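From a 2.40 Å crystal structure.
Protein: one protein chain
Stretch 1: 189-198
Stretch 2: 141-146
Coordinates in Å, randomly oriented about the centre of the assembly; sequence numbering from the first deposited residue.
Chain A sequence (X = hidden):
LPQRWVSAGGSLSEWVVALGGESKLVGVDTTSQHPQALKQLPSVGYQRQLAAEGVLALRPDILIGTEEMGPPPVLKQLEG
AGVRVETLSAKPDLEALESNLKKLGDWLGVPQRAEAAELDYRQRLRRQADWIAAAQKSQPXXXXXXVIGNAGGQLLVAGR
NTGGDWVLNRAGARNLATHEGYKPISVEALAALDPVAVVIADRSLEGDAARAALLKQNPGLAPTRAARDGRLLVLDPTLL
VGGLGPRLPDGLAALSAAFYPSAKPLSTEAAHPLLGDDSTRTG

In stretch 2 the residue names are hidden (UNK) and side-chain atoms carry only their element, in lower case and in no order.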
# COMPACT_ATOMS: atom_id res chain seq x y z
N ALA A 189 30.56 26.05 -13.32
CA ALA A 189 29.93 27.36 -13.15
C ALA A 189 28.80 27.24 -12.14
O ALA A 189 28.68 28.04 -11.21
CB ALA A 189 29.41 27.86 -14.47
N LEU A 190 27.96 26.22 -12.33
CA LEU A 190 26.83 25.97 -11.44
C LEU A 190 27.25 25.86 -9.98
O LEU A 190 26.61 26.43 -9.10
CB LEU A 190 26.10 24.70 -11.87
CG LEU A 190 24.87 24.87 -12.77
CD1 LEU A 190 25.17 25.84 -13.91
CD2 LEU A 190 24.45 23.51 -13.30
N ALA A 191 28.33 25.13 -9.72
CA ALA A 191 28.81 24.98 -8.36
C ALA A 191 29.33 26.30 -7.82
O ALA A 191 29.17 26.62 -6.64
CB ALA A 191 29.91 23.94 -8.30
N ALA A 192 29.95 27.09 -8.69
CA ALA A 192 30.48 28.38 -8.30
C ALA A 192 29.36 29.29 -7.84
O ALA A 192 29.54 30.09 -6.92
CB ALA A 192 31.22 29.01 -9.47
N LEU A 193 28.21 29.18 -8.49
CA LEU A 193 27.05 29.99 -8.14
C LEU A 193 26.61 29.72 -6.71
O LEU A 193 25.98 30.57 -6.08
CB LEU A 193 25.91 29.74 -9.12
CG LEU A 193 26.08 30.44 -10.46
CD1 LEU A 193 25.15 29.84 -11.49
CD2 LEU A 193 25.81 31.94 -10.29
N ASP A 194 26.95 28.54 -6.21
CA ASP A 194 26.64 28.13 -4.84
C ASP A 194 25.22 28.44 -4.38
O ASP A 194 25.01 29.22 -3.45
CB ASP A 194 27.64 28.79 -3.88
CG ASP A 194 27.80 28.02 -2.59
OD1 ASP A 194 28.45 28.53 -1.65
OD2 ASP A 194 27.29 26.88 -2.52
N PRO A 195 24.22 27.82 -5.02
CA PRO A 195 22.81 28.04 -4.69
C PRO A 195 22.46 27.57 -3.28
O PRO A 195 23.01 26.59 -2.79
CB PRO A 195 22.06 27.19 -5.72
CG PRO A 195 23.07 26.88 -6.75
CD PRO A 195 24.35 26.75 -6.01
N VAL A 196 21.54 28.28 -2.64
CA VAL A 196 21.08 27.91 -1.31
C VAL A 196 20.21 26.67 -1.47
O VAL A 196 20.11 25.84 -0.57
CB VAL A 196 20.24 29.05 -0.68
CG1 VAL A 196 19.32 28.50 0.41
CG2 VAL A 196 21.16 30.10 -0.11
N ALA A 197 19.59 26.55 -2.64
CA ALA A 197 18.73 25.42 -2.95
C ALA A 197 18.71 25.21 -4.45
O ALA A 197 18.88 26.16 -5.22
CB ALA A 197 17.31 25.68 -2.45
N VAL A 198 18.53 23.97 -4.87
CA VAL A 198 18.48 23.65 -6.28
C VAL A 198 17.18 22.92 -6.55
O VAL A 198 16.85 21.97 -5.85
CB VAL A 198 19.67 22.75 -6.69
CG1 VAL A 198 19.55 22.36 -8.15
CG2 VAL A 198 20.97 23.47 -6.45
N UNK A 141 15.46 36.99 0.37
CA UNK A 141 15.21 36.05 -0.72
C UNK A 141 16.46 35.23 -1.04
O UNK A 141 17.53 35.78 -1.26
c UNK A 141 14.74 36.80 -1.94
N UNK A 142 16.33 33.90 -1.09
CA UNK A 142 17.49 33.05 -1.40
C UNK A 142 17.82 32.92 -2.89
O UNK A 142 16.92 32.92 -3.74
c UNK A 142 15.59 31.68 -1.13
c UNK A 142 15.15 33.08 -0.75
c UNK A 142 17.07 31.71 -0.81
N UNK A 143 19.11 32.81 -3.20
CA UNK A 143 19.54 32.62 -4.58
C UNK A 143 19.34 31.15 -4.91
O UNK A 143 19.83 30.28 -4.19
N UNK A 144 18.63 30.85 -5.99
CA UNK A 144 18.34 29.47 -6.35
C UNK A 144 18.52 29.16 -7.83
O UNK A 144 18.54 30.07 -8.66
c UNK A 144 16.68 29.32 -4.45
c UNK A 144 16.87 29.12 -5.95
c UNK A 144 16.51 27.69 -6.36
N UNK A 145 18.67 27.88 -8.15
CA UNK A 145 18.80 27.44 -9.53
C UNK A 145 17.73 26.38 -9.78
O UNK A 145 17.42 25.58 -8.90
c UNK A 145 22.67 27.03 -9.85
c UNK A 145 21.26 28.73 -11.02
c UNK A 145 21.37 27.81 -9.81
c UNK A 145 20.19 26.84 -9.79
N UNK A 146 17.16 26.39 -10.98
CA UNK A 146 16.14 25.41 -11.39
C UNK A 146 16.75 24.70 -12.60
O UNK A 146 17.11 25.34 -13.58
c UNK A 146 14.85 26.14 -11.80
c UNK A 146 13.81 24.26 -13.12
c UNK A 146 12.71 25.10 -11.08
c UNK A 146 13.54 25.47 -12.27

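Position 141 carries a single side-chain carbon and nothing beyond it. The single carbon of 141, its CB, lies 9.5 Å from Val196 CG2, the nearest atom of stretch 1, so the assignment rests on the atom count alone: one carbon is Ala141.

Position 142 has three side-chain carbons, and one of them lies within bonding distance of the residue's own backbone N, closing a five-membered ring. Its CB points toward stretch 1 and lies 4.1 Å from Val196 CG1, an apolar contact. A three-carbon ring closed onto N identifies Pro142.

Position 143 has no side-chain atoms at all, which leaves only Gly143. Its part in the contact is therefore played by the backbone: its O accepts a hydrogen bond from Val196 N at 3.1 Å, with an angle of 159° at the hydrogen, and Pro195 CA lies 3.8 Å from the same O.

Position 144 shows three carbons, one bonded to CA and carrying the other two. One branch of the fork comes close to Ala197 O and the other faces Ala197 CB. Branching at CB with carbon alone defines Val144. With chi1 at 178° (t), its CG1 comes to 3.0 Å from Ala197 O, a tight approach, while CG2 is 4.2 Å from Ala197 CB. These two side chains share one face of the sheet.

Position 145 has four carbons, forked at the second, as expected of leucine; an isoleucine would fork at the first. One tip of the fork reaches Pro195 CG and Leu190 CG, and the other reaches Leu193 CD1. This is Leu145, with chi1 at -71° (m) and chi2 at 171° (t). Its CB points to the sheet face shared with Val198, but the end of the side chain comes nearer to stretch 1: CD1 lies 3.1 Å from Pro195 CG, very close for two carbons, and 4.2 Å from Leu190 CG, while CD2 is 4.1 Å from Leu193 CD1.

Position 146 again has four carbons forked at the second, but the nearest approach is 6.6 Å, from its CB to Val198 C. The branching gives Leu146, and its CB points away.

The contact joins parallel backbone pairing to apolar packing. Val198 and Leu145 form a parallel bridge, their CA atoms 5.0 Å apart. Beyond the bond to Gly143, Leu145 N donates a weak hydrogen bond to Ala197 O at 3.4 Å, and Val198 CA makes a CA-H...O contact with Leu145 O, also at 3.4 Å. Leu145 has 123 Å² covered by stretch 1, the largest share of any residue in a contact burying 400 Å² in all. Its side chain reaches Leu190 in the helix, and also Leu193 and Pro195, so packing extends beyond the paired backbones.

Stretch 2, residues 141-146: APGVLL
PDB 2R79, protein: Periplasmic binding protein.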